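Local coordinates for protein putative glycosyltransferase (GalT1) (Streptococcus parasanguinis, PDB 4PHR) that binds UDP and is probably a glycosyltransferase, the chain being the GT-D-fold domain of a longer protein, at residues V31-D36 / A223-H228; C75-F80 / G115-S120. One frame throughout, in Å; residues are numbered along the deposited sequence.

Contact 1 of 2, residues V31-D36 / A223-H228. With UDP (uridine-5'-diphosphate), chain B.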
ATOM      1  N   VAL A  31       4.803   8.402  -0.141  1.00 15.51           N
ATOM      2  CA  VAL A  31       4.037   7.686  -1.144  1.00 15.33           C
ATOM      3  C   VAL A  31       2.673   7.345  -0.580  1.00 13.38           C
ATOM      4  O   VAL A  31       2.577   6.754   0.495  1.00 12.68           O
ATOM      5  CB  VAL A  31       4.718   6.361  -1.559  1.00 16.37           C
ATOM      6  CG1 VAL A  31       3.894   5.669  -2.654  1.00 18.38           C
ATOM      7  CG2 VAL A  31       6.134   6.612  -2.036  1.00 18.41           C
ATOM      8  N   VAL A  32       1.623   7.719  -1.310  1.00 13.08           N
ATOM      9  CA  VAL A  32       0.268   7.297  -0.973  1.00 11.87           C
ATOM     10  C   VAL A  32      -0.291   6.527  -2.168  1.00 11.83           C
ATOM     11  O   VAL A  32      -0.151   6.957  -3.317  1.00 12.29           O
ATOM     12  CB  VAL A  32      -0.624   8.510  -0.596  1.00 15.16           C
ATOM     13  CG1 VAL A  32      -0.728   9.505  -1.741  1.00 17.42           C
ATOM     14  CG2 VAL A  32      -1.992   8.055  -0.163  1.00 22.22           C
ATOM     15  N   ARG A  33      -0.910   5.378  -1.901  1.00 10.80           N
ATOM     16  CA  ARG A  33      -1.412   4.522  -2.981  1.00 10.86           C
ATOM     17  C   ARG A  33      -2.938   4.408  -2.929  1.00 11.50           C
ATOM     18  O   ARG A  33      -3.515   4.147  -1.879  1.00 15.75           O
ATOM     19  CB  ARG A  33      -0.779   3.125  -2.921  1.00 11.07           C
ATOM     20  CG  ARG A  33       0.767   3.085  -2.937  1.00 12.34           C
ATOM     21  CD  ARG A  33       1.317   1.643  -2.701  1.00 10.78           C
ATOM     22  NE  ARG A  33       0.711   1.145  -1.477  1.00  9.90           N
ATOM     23  CZ  ARG A  33      -0.382   0.392  -1.388  1.00  9.03           C
ATOM     24  NH1 ARG A  33      -0.946  -0.154  -2.469  1.00 10.41           N
ATOM     25  NH2 ARG A  33      -0.888   0.150  -0.190  1.00 10.32           N
ATOM     26  N   PHE A  34      -3.599   4.628  -4.056  1.00 10.54           N
ATOM     27  CA  PHE A  34      -5.040   4.422  -4.124  1.00 10.18           C
ATOM     28  C   PHE A  34      -5.305   3.103  -4.823  1.00 10.20           C
ATOM     29  O   PHE A  34      -4.882   2.903  -5.958  1.00 11.49           O
ATOM     30  CB  PHE A  34      -5.734   5.586  -4.844  1.00 11.50           C
ATOM     31  CG  PHE A  34      -5.806   6.826  -4.014  1.00 13.91           C
ATOM     32  CD1 PHE A  34      -4.698   7.646  -3.873  1.00 15.89           C
ATOM     33  CD2 PHE A  34      -6.969   7.146  -3.332  1.00 15.83           C
ATOM     34  CE1 PHE A  34      -4.763   8.777  -3.076  1.00 16.02           C
ATOM     35  CE2 PHE A  34      -7.041   8.271  -2.549  1.00 17.83           C
ATOM     36  CZ  PHE A  34      -5.937   9.085  -2.415  1.00 18.78           C
ATOM     37  N   GLY A  35      -5.997   2.199  -4.131  1.00 11.22           N
ATOM     38  CA  GLY A  35      -6.386   0.926  -4.702  1.00 13.18           C
ATOM     39  C   GLY A  35      -7.887   0.854  -4.870  1.00 11.77           C
ATOM     40  O   GLY A  35      -8.605   1.841  -4.656  1.00 11.79           O
ATOM     41  N   ASP A  36      -8.374  -0.322  -5.244  1.00 11.50           N
ATOM     42  CA  ASP A  36      -9.801  -0.484  -5.486  1.00 11.52           C
ATOM     43  C   ASP A  36     -10.643  -0.160  -4.252  1.00 10.59           C
ATOM     44  O   ASP A  36     -11.697   0.449  -4.364  1.00 12.61           O
ATOM     45  CB  ASP A  36     -10.110  -1.889  -6.009  1.00 12.19           C
ATOM     46  CG  ASP A  36      -9.720  -2.966  -5.036  1.00 12.12           C
ATOM     47  OD1 ASP A  36     -10.615  -3.718  -4.582  1.00 14.82           O
ATOM     48  OD2 ASP A  36      -8.514  -3.040  -4.722  1.00 16.25           O
ATOM     49  N   ALA A 223       7.028   9.312   4.553  1.00 17.16           N
ATOM     50  CA  ALA A 223       6.251   8.154   4.960  1.00 14.25           C
ATOM     51  C   ALA A 223       5.783   7.419   3.713  1.00 12.04           C
ATOM     52  O   ALA A 223       5.304   8.039   2.757  1.00 13.99           O
ATOM     53  CB  ALA A 223       5.067   8.575   5.814  1.00 16.06           C
ATOM     54  N   ILE A 224       5.932   6.097   3.721  1.00 12.54           N
ATOM     55  CA  ILE A 224       5.666   5.286   2.542  1.00 13.20           C
ATOM     56  C   ILE A 224       4.581   4.253   2.816  1.00 10.38           C
ATOM     57  O   ILE A 224       4.728   3.384   3.668  1.00 11.93           O
ATOM     58  CB  ILE A 224       6.952   4.575   2.053  1.00 14.27           C
ATOM     59  CG1 ILE A 224       8.080   5.595   1.829  1.00 19.15           C
ATOM     60  CG2 ILE A 224       6.692   3.775   0.783  1.00 16.17           C
ATOM     61  CD1 ILE A 224       9.387   4.960   1.385  1.00 25.64           C
ATOM     62  N   ASP A 225       3.494   4.364   2.075  1.00 10.57           N
ATOM     63  CA  ASP A 225       2.366   3.438   2.160  1.00 10.40           C
ATOM     64  C   ASP A 225       2.745   2.150   1.420  1.00 11.60           C
ATOM     65  O   ASP A 225       2.825   2.149   0.186  1.00 10.48           O
ATOM     66  CB  ASP A 225       1.185   4.139   1.475  1.00 12.11           C
ATOM     67  CG  ASP A 225      -0.010   3.246   1.254  1.00 12.93           C
ATOM     68  OD1 ASP A 225      -0.035   2.097   1.749  1.00 10.92           O
ATOM     69  OD2 ASP A 225      -0.958   3.736   0.589  1.00 12.37           O
ATOM     70  N   LEU A 226       3.000   1.068   2.165  1.00 10.13           N
ATOM     71  CA  LEU A 226       3.450  -0.192   1.561  1.00 10.84           C
ATOM     72  C   LEU A 226       2.443  -1.346   1.607  1.00  9.99           C
ATOM     73  O   LEU A 226       2.738  -2.437   1.119  1.00  9.94           O
ATOM     74  CB  LEU A 226       4.773  -0.656   2.176  1.00 13.26           C
ATOM     75  CG  LEU A 226       6.031   0.139   1.797  1.00 15.97           C
ATOM     76  CD1 LEU A 226       7.257  -0.421   2.512  1.00 20.99           C
ATOM     77  CD2 LEU A 226       6.220   0.136   0.285  1.00 22.46           C
ATOM     78  N   GLY A 227       1.276  -1.121   2.207  1.00 10.34           N
ATOM     79  CA  GLY A 227       0.167  -2.056   2.100  1.00  9.40           C
ATOM     80  C   GLY A 227       0.526  -3.518   2.297  1.00  8.57           C
ATOM     81  O   GLY A 227       1.059  -3.900   3.338  1.00 10.06           O
ATOM     82  N   HIS A 228       0.228  -4.331   1.284  1.00  8.32           N
ATOM     83  CA  HIS A 228       0.360  -5.796   1.352  1.00 10.09           C
ATOM     84  C   HIS A 228       1.729  -6.340   0.924  1.00  8.77           C
ATOM     85  O   HIS A 228       1.848  -7.511   0.528  1.00 10.04           O
ATOM     86  CB  HIS A 228      -0.758  -6.455   0.534  1.00  9.46           C
ATOM     87  CG  HIS A 228      -2.048  -6.600   1.281  1.00 10.06           C
ATOM     88  ND1 HIS A 228      -3.246  -6.116   0.804  1.00 10.21           N
ATOM     89  CD2 HIS A 228      -2.327  -7.200   2.462  1.00 10.29           C
ATOM     90  CE1 HIS A 228      -4.211  -6.415   1.657  1.00 10.47           C
ATOM     91  NE2 HIS A 228      -3.681  -7.076   2.671  1.00 10.83           N
TER
HETATM   92  N1  UDP B 301      -4.832  -3.063   7.677  1.00 10.07           N
HETATM   93  C2  UDP B 301      -4.863  -2.912   9.042  1.00 10.76           C
HETATM   94  N3  UDP B 301      -5.904  -2.235   9.632  1.00 10.41           N
HETATM   95  C4  UDP B 301      -6.912  -1.698   8.868  1.00 10.94           C
HETATM   96  C5  UDP B 301      -6.882  -1.844   7.481  1.00 10.90           C
HETATM   97  C6  UDP B 301      -5.900  -2.658   6.929  1.00 10.42           C
HETATM   98  O2  UDP B 301      -3.982  -3.403   9.746  1.00 12.09           O
HETATM   99  O4  UDP B 301      -7.810  -1.073   9.443  1.00 12.91           O
HETATM  100  C1' UDP B 301      -3.667  -3.720   7.066  1.00 10.22           C
HETATM  101  C2' UDP B 301      -3.790  -5.129   6.550  1.00 10.86           C
HETATM  102  O2' UDP B 301      -3.672  -6.058   7.608  1.00 13.09           O
HETATM  103  C3' UDP B 301      -2.610  -5.185   5.605  1.00 10.92           C
HETATM  104  C4' UDP B 301      -2.553  -3.772   5.049  1.00 10.86           C
HETATM  105  O4' UDP B 301      -3.354  -2.962   5.915  1.00  9.51           O
HETATM  106  O3' UDP B 301      -1.423  -5.432   6.327  1.00 12.99           O
HETATM  107  C5' UDP B 301      -3.067  -3.700   3.617  1.00  9.99           C
HETATM  108  O5' UDP B 301      -3.057  -2.341   3.199  1.00  9.73           O
HETATM  109  PA  UDP B 301      -3.573  -1.889   1.743  1.00  8.83           P
HETATM  110  O1A UDP B 301      -5.023  -2.140   1.634  1.00 12.18           O
HETATM  111  O2A UDP B 301      -3.134  -0.483   1.572  1.00 10.56           O
HETATM  112  O3A UDP B 301      -2.773  -2.920   0.783  1.00  9.39           O
HETATM  113  PB  UDP B 301      -2.613  -3.036  -0.835  1.00  8.65           P
HETATM  114  O1B UDP B 301      -3.467  -4.191  -1.239  1.00 11.59           O
HETATM  115  O2B UDP B 301      -1.170  -3.320  -1.017  1.00 10.30           O
HETATM  116  O3B UDP B 301      -3.071  -1.756  -1.464  1.00 10.49           O

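Contact 2 of 2, residues C75-F80 / G115-S120. With UDP (uridine-5'-diphosphate), chain B.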
ATOM      1  N   CYS A  75      -0.323   7.560  -6.110  1.00 12.35           N
ATOM      2  CA  CYS A  75      -0.299   6.378  -6.976  1.00 13.02           C
ATOM      3  C   CYS A  75      -1.690   5.861  -7.311  1.00 12.01           C
ATOM      4  O   CYS A  75      -2.605   5.958  -6.494  1.00 11.24           O
ATOM      5  CB  CYS A  75       0.492   5.244  -6.311  1.00 11.69           C
ATOM      6  SG  CYS A  75       2.178   5.676  -5.877  1.00 13.26           S
ATOM      7  N   LEU A  76      -1.822   5.289  -8.512  1.00 12.13           N
ATOM      8  CA  LEU A  76      -3.044   4.622  -8.958  1.00 10.76           C
ATOM      9  C   LEU A  76      -2.717   3.211  -9.430  1.00 10.89           C
ATOM     10  O   LEU A  76      -1.562   2.898  -9.714  1.00 10.87           O
ATOM     11  CB  LEU A  76      -3.638   5.373 -10.145  1.00 13.25           C
ATOM     12  CG  LEU A  76      -4.660   6.471  -9.862  1.00 27.17           C
ATOM     13  CD1 LEU A  76      -4.393   7.223  -8.593  1.00 35.29           C
ATOM     14  CD2 LEU A  76      -4.765   7.410 -11.074  1.00 20.52           C
ATOM     15  N   PRO A  77      -3.734   2.348  -9.532  1.00 11.53           N
ATOM     16  CA  PRO A  77      -3.468   1.020 -10.087  1.00 11.19           C
ATOM     17  C   PRO A  77      -2.886   1.122 -11.499  1.00 11.15           C
ATOM     18  O   PRO A  77      -3.358   1.908 -12.318  1.00 11.62           O
ATOM     19  CB  PRO A  77      -4.860   0.364 -10.097  1.00 12.62           C
ATOM     20  CG  PRO A  77      -5.654   1.118  -9.033  1.00 13.70           C
ATOM     21  CD  PRO A  77      -5.153   2.532  -9.177  1.00 12.15           C
ATOM     22  N   ASP A  78      -1.871   0.319 -11.788  1.00 11.01           N
ATOM     23  CA  ASP A  78      -1.171   0.428 -13.063  1.00 13.01           C
ATOM     24  C   ASP A  78      -1.852  -0.495 -14.066  1.00 11.97           C
ATOM     25  O   ASP A  78      -1.333  -1.553 -14.409  1.00 13.81           O
ATOM     26  CB  ASP A  78       0.314   0.082 -12.872  1.00 13.18           C
ATOM     27  CG  ASP A  78       1.132   0.271 -14.129  1.00 14.31           C
ATOM     28  OD1 ASP A  78       0.589   0.753 -15.143  1.00 14.84           O
ATOM     29  OD2 ASP A  78       2.337  -0.062 -14.092  1.00 15.41           O
ATOM     30  N   VAL A  79      -3.034  -0.086 -14.519  1.00 11.29           N
ATOM     31  CA  VAL A  79      -3.913  -0.968 -15.281  1.00 12.52           C
ATOM     32  C   VAL A  79      -4.502  -0.292 -16.511  1.00 12.03           C
ATOM     33  O   VAL A  79      -5.328  -0.877 -17.218  1.00 13.78           O
ATOM     34  CB  VAL A  79      -5.076  -1.487 -14.407  1.00 13.93           C
ATOM     35  CG1 VAL A  79      -4.550  -2.290 -13.229  1.00 13.97           C
ATOM     36  CG2 VAL A  79      -5.948  -0.339 -13.930  1.00 13.38           C
ATOM     37  N   PHE A  80      -4.074   0.938 -16.764  1.00 12.90           N
ATOM     38  CA  PHE A  80      -4.664   1.736 -17.833  1.00 13.80           C
ATOM     39  C   PHE A  80      -3.961   1.546 -19.168  1.00 13.75           C
ATOM     40  O   PHE A  80      -4.537   1.808 -20.223  1.00 16.84           O
ATOM     41  CB  PHE A  80      -4.729   3.201 -17.400  1.00 14.47           C
ATOM     42  CG  PHE A  80      -5.540   3.392 -16.156  1.00 14.56           C
ATOM     43  CD1 PHE A  80      -6.921   3.271 -16.197  1.00 17.01           C
ATOM     44  CD2 PHE A  80      -4.926   3.648 -14.947  1.00 17.26           C
ATOM     45  CE1 PHE A  80      -7.671   3.419 -15.056  1.00 17.87           C
ATOM     46  CE2 PHE A  80      -5.677   3.792 -13.796  1.00 19.24           C
ATOM     47  CZ  PHE A  80      -7.048   3.680 -13.853  1.00 19.37           C
ATOM     48  N   GLY A 115       2.193   7.654  -9.643  1.00 13.67           N
ATOM     49  CA  GLY A 115       3.005   6.487  -9.355  1.00 15.51           C
ATOM     50  C   GLY A 115       2.143   5.237  -9.420  1.00 13.99           C
ATOM     51  O   GLY A 115       0.932   5.329  -9.621  1.00 12.29           O
ATOM     52  N   SER A 116       2.760   4.072  -9.236  1.00 12.97           N
ATOM     53  CA  SER A 116       2.035   2.808  -9.269  1.00 12.27           C
ATOM     54  C   SER A 116       1.622   2.297  -7.895  1.00 10.68           C
ATOM     55  O   SER A 116       2.458   2.078  -7.022  1.00 12.01           O
ATOM     56  CB  SER A 116       2.886   1.727  -9.929  1.00 12.51           C
ATOM     57  OG  SER A 116       2.192   0.488  -9.924  1.00 12.74           O
ATOM     58  N   THR A 117       0.328   2.059  -7.727  1.00  9.99           N
ATOM     59  CA  THR A 117      -0.203   1.431  -6.525  1.00 10.12           C
ATOM     60  C   THR A 117       0.389   0.036  -6.343  1.00  9.63           C
ATOM     61  O   THR A 117       0.430  -0.497  -5.223  1.00 10.14           O
ATOM     62  CB  THR A 117      -1.731   1.420  -6.613  1.00 10.22           C
ATOM     63  OG1 THR A 117      -2.165   2.765  -6.451  1.00 11.72           O
ATOM     64  CG2 THR A 117      -2.412   0.527  -5.561  1.00 10.90           C
ATOM     65  N   PHE A 118       0.872  -0.553  -7.436  1.00  9.47           N
ATOM     66  CA  PHE A 118       1.442  -1.897  -7.380  1.00 10.31           C
ATOM     67  C   PHE A 118       2.896  -1.948  -6.896  1.00 11.70           C
ATOM     68  O   PHE A 118       3.529  -3.000  -6.956  1.00 12.94           O
ATOM     69  CB  PHE A 118       1.276  -2.629  -8.720  1.00 12.29           C
ATOM     70  CG  PHE A 118      -0.153  -2.757  -9.173  1.00 11.40           C
ATOM     71  CD1 PHE A 118      -1.207  -2.675  -8.270  1.00 11.45           C
ATOM     72  CD2 PHE A 118      -0.443  -2.966 -10.516  1.00 12.45           C
ATOM     73  CE1 PHE A 118      -2.522  -2.795  -8.700  1.00 13.39           C
ATOM     74  CE2 PHE A 118      -1.754  -3.091 -10.954  1.00 12.81           C
ATOM     75  CZ  PHE A 118      -2.796  -3.015 -10.045  1.00 14.42           C
ATOM     76  N   ILE A 119       3.443  -0.843  -6.393  1.00 11.87           N
ATOM     77  CA  ILE A 119       4.740  -0.966  -5.721  1.00 14.50           C
ATOM     78  C   ILE A 119       4.647  -1.923  -4.526  1.00 12.93           C
ATOM     79  O   ILE A 119       5.657  -2.496  -4.109  1.00 14.95           O
ATOM     80  CB  ILE A 119       5.377   0.387  -5.288  1.00 15.89           C
ATOM     81  CG1 ILE A 119       4.496   1.140  -4.299  1.00 17.03           C
ATOM     82  CG2 ILE A 119       5.719   1.252  -6.495  1.00 17.59           C
ATOM     83  CD1 ILE A 119       5.242   2.231  -3.557  1.00 20.94           C
ATOM     84  N   SER A 120       3.439  -2.120  -3.992  1.00 12.49           N
ATOM     85  CA  SER A 120       3.241  -3.064  -2.890  1.00 12.22           C
ATOM     86  C   SER A 120       2.877  -4.456  -3.406  1.00 13.69           C
ATOM     87  O   SER A 120       2.770  -5.394  -2.624  1.00 14.02           O
ATOM     88  CB  SER A 120       2.141  -2.579  -1.938  1.00 12.92           C
ATOM     89  OG  SER A 120       0.898  -2.532  -2.623  1.00 13.47           O
TER
HETATM   90  N1  UDP B 301      -4.832  -3.063   7.677  1.00 10.07           N
HETATM   91  C2  UDP B 301      -4.863  -2.912   9.042  1.00 10.76           C
HETATM   92  N3  UDP B 301      -5.904  -2.235   9.632  1.00 10.41           N
HETATM   93  C4  UDP B 301      -6.912  -1.698   8.868  1.00 10.94           C
HETATM   94  C5  UDP B 301      -6.882  -1.844   7.481  1.00 10.90           C
HETATM   95  C6  UDP B 301      -5.900  -2.658   6.929  1.00 10.42           C
HETATM   96  O2  UDP B 301      -3.982  -3.403   9.746  1.00 12.09           O
HETATM   97  O4  UDP B 301      -7.810  -1.073   9.443  1.00 12.91           O
HETATM   98  C1' UDP B 301      -3.667  -3.720   7.066  1.00 10.22           C
HETATM   99  C2' UDP B 301      -3.790  -5.129   6.550  1.00 10.86           C
HETATM  100  O2' UDP B 301      -3.672  -6.058   7.608  1.00 13.09           O
HETATM  101  C3' UDP B 301      -2.610  -5.185   5.605  1.00 10.92           C
HETATM  102  C4' UDP B 301      -2.553  -3.772   5.049  1.00 10.86           C
HETATM  103  O4' UDP B 301      -3.354  -2.962   5.915  1.00  9.51           O
HETATM  104  O3' UDP B 301      -1.423  -5.432   6.327  1.00 12.99           O
HETATM  105  C5' UDP B 301      -3.067  -3.700   3.617  1.00  9.99           C
HETATM  106  O5' UDP B 301      -3.057  -2.341   3.199  1.00  9.73           O
HETATM  107  PA  UDP B 301      -3.573  -1.889   1.743  1.00  8.83           P
HETATM  108  O1A UDP B 301      -5.023  -2.140   1.634  1.00 12.18           O
HETATM  109  O2A UDP B 301      -3.134  -0.483   1.572  1.00 10.56           O
HETATM  110  O3A UDP B 301      -2.773  -2.920   0.783  1.00  9.39           O
HETATM  111  PB  UDP B 301      -2.613  -3.036  -0.835  1.00  8.65           P
HETATM  112  O1B UDP B 301      -3.467  -4.191  -1.239  1.00 11.59           O
HETATM  113  O2B UDP B 301      -1.170  -3.320  -1.017  1.00 10.30           O
HETATM  114  O3B UDP B 301      -3.071  -1.756  -1.464  1.00 10.49           O
HETATM  115  O   HOH W   1       3.344  -1.088 -11.822  1.00 14.46           O

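Contact 1 of 2, residues V31-D36 / A223-H228
Strands 31-33 and 223-225 run side by side at 21° with V31 bridged to I224, the N-H and C=O of V31 bonding to A223 O and D225 N, and so join the two parallel sheets of the GT-D fold at their edge strands. V31 CB and CG2 meet I224 CG2, the two side chains crossing obliquely. D225, with CG anti to its backbone N, turns its carboxylate to R33: OD2 takes the backbone N-H of R33 at 3.0 Å and also the ammonium of K210, while OD1 forms a salt bridge with R33 NH2 at 2.9 Å. The chain of R33 bends at chi3 (-53°), so that NE reaches D225 O at 2.9 Å from above the carbonyl plane. Guanidinium and carboxylate planes stand 63° apart. R33 NH1 and NH2 both donate to UDP O3B, at 2.8 Å from NH1, and NH2 adds a weak bond to O2A; the guanidinium charge probably offsets that of the diphosphate. G227 brings its CA within 3.4 Å of R33 NH2. At the N-cap of helix 229-238, H228 holds the beta phosphate twice: its N bonds UDP O2B, and ND1 bonds UDP O1B at 2.8 Å.

Contact 2 of 2, residues C75-F80 / G115-S120
Strands 72-76 and 115-116 are parallel neighbours in the three-stranded sheet of the GT-D fold, and the contact follows them past their C-terminal ends, where 75-80 continues as loop and 117-120 turns into a 3-10 segment towards UDP. The tight part is the strand end. L76 N donates to G115 O at 3.0 Å, and T117 N returns an almost straight bond to L76 O (175° at the hydrogen), although it meets that oxygen from well above the carbonyl plane. C75 CA lies 3.1 Å from G115 O in a CA-H...O contact, and C75 SG, beside its own backbone N, rests on the bare backbone of G115. T117 OG1 packs over the L76 carbonyl carbon; its hydrogen bond goes to F34 O, on the loop after strand 30-33.

Farther along, the packing centres on the ring of F118, the one partly exposed residue of the contact. The backbone N of D78 stands 3.5 Å above one face, towards the rim, while V79 CG1 approaches the ring edge at CE2 and CZ, and P77 CB comes up to CZ at 4.0 Å. W94 of helix 88-100 also meets this ring and touches P77 and V79. The loose side lies between D78 and S116, where beside the 3.5 Å contact of D78 CB with S116 OG a water joins the two side chains. D78, the centre of an inverse gamma turn, has CG anti to its backbone N (chi1 -176°), which carries OD2 out to R85 and to this water. S116 OG accepts from F118 N in an ST turn at the start of the 3-10 segment. At the far end S120 OG, set between its backbone N and carbonyl carbon, donates to UDP O2B at 2.7 Å.

Overall arrangement
From the N terminus the chain passes through helices 2-9 and 17-27 into strand 30-33, the first half of contact 1. Strand 72-76 then pairs beside it, and after helices 88-100 and 102-108 strand 115-116 adds itself on the far side of 72-76, closing the short loop of contact 2. Only after strands 147-153, 170-176 and 200-204 and helix 206-218 does 223-228 follow to close contact 1, whose long loop encloses all of contact 2, with strand 272-275 still to come. Contact 2 completes the three-stranded sheet, and contact 1 joins it to the five-stranded one. They meet where V32 O probably accepts a hydrogen bond from C75 N, and both reach the UDP diphosphate.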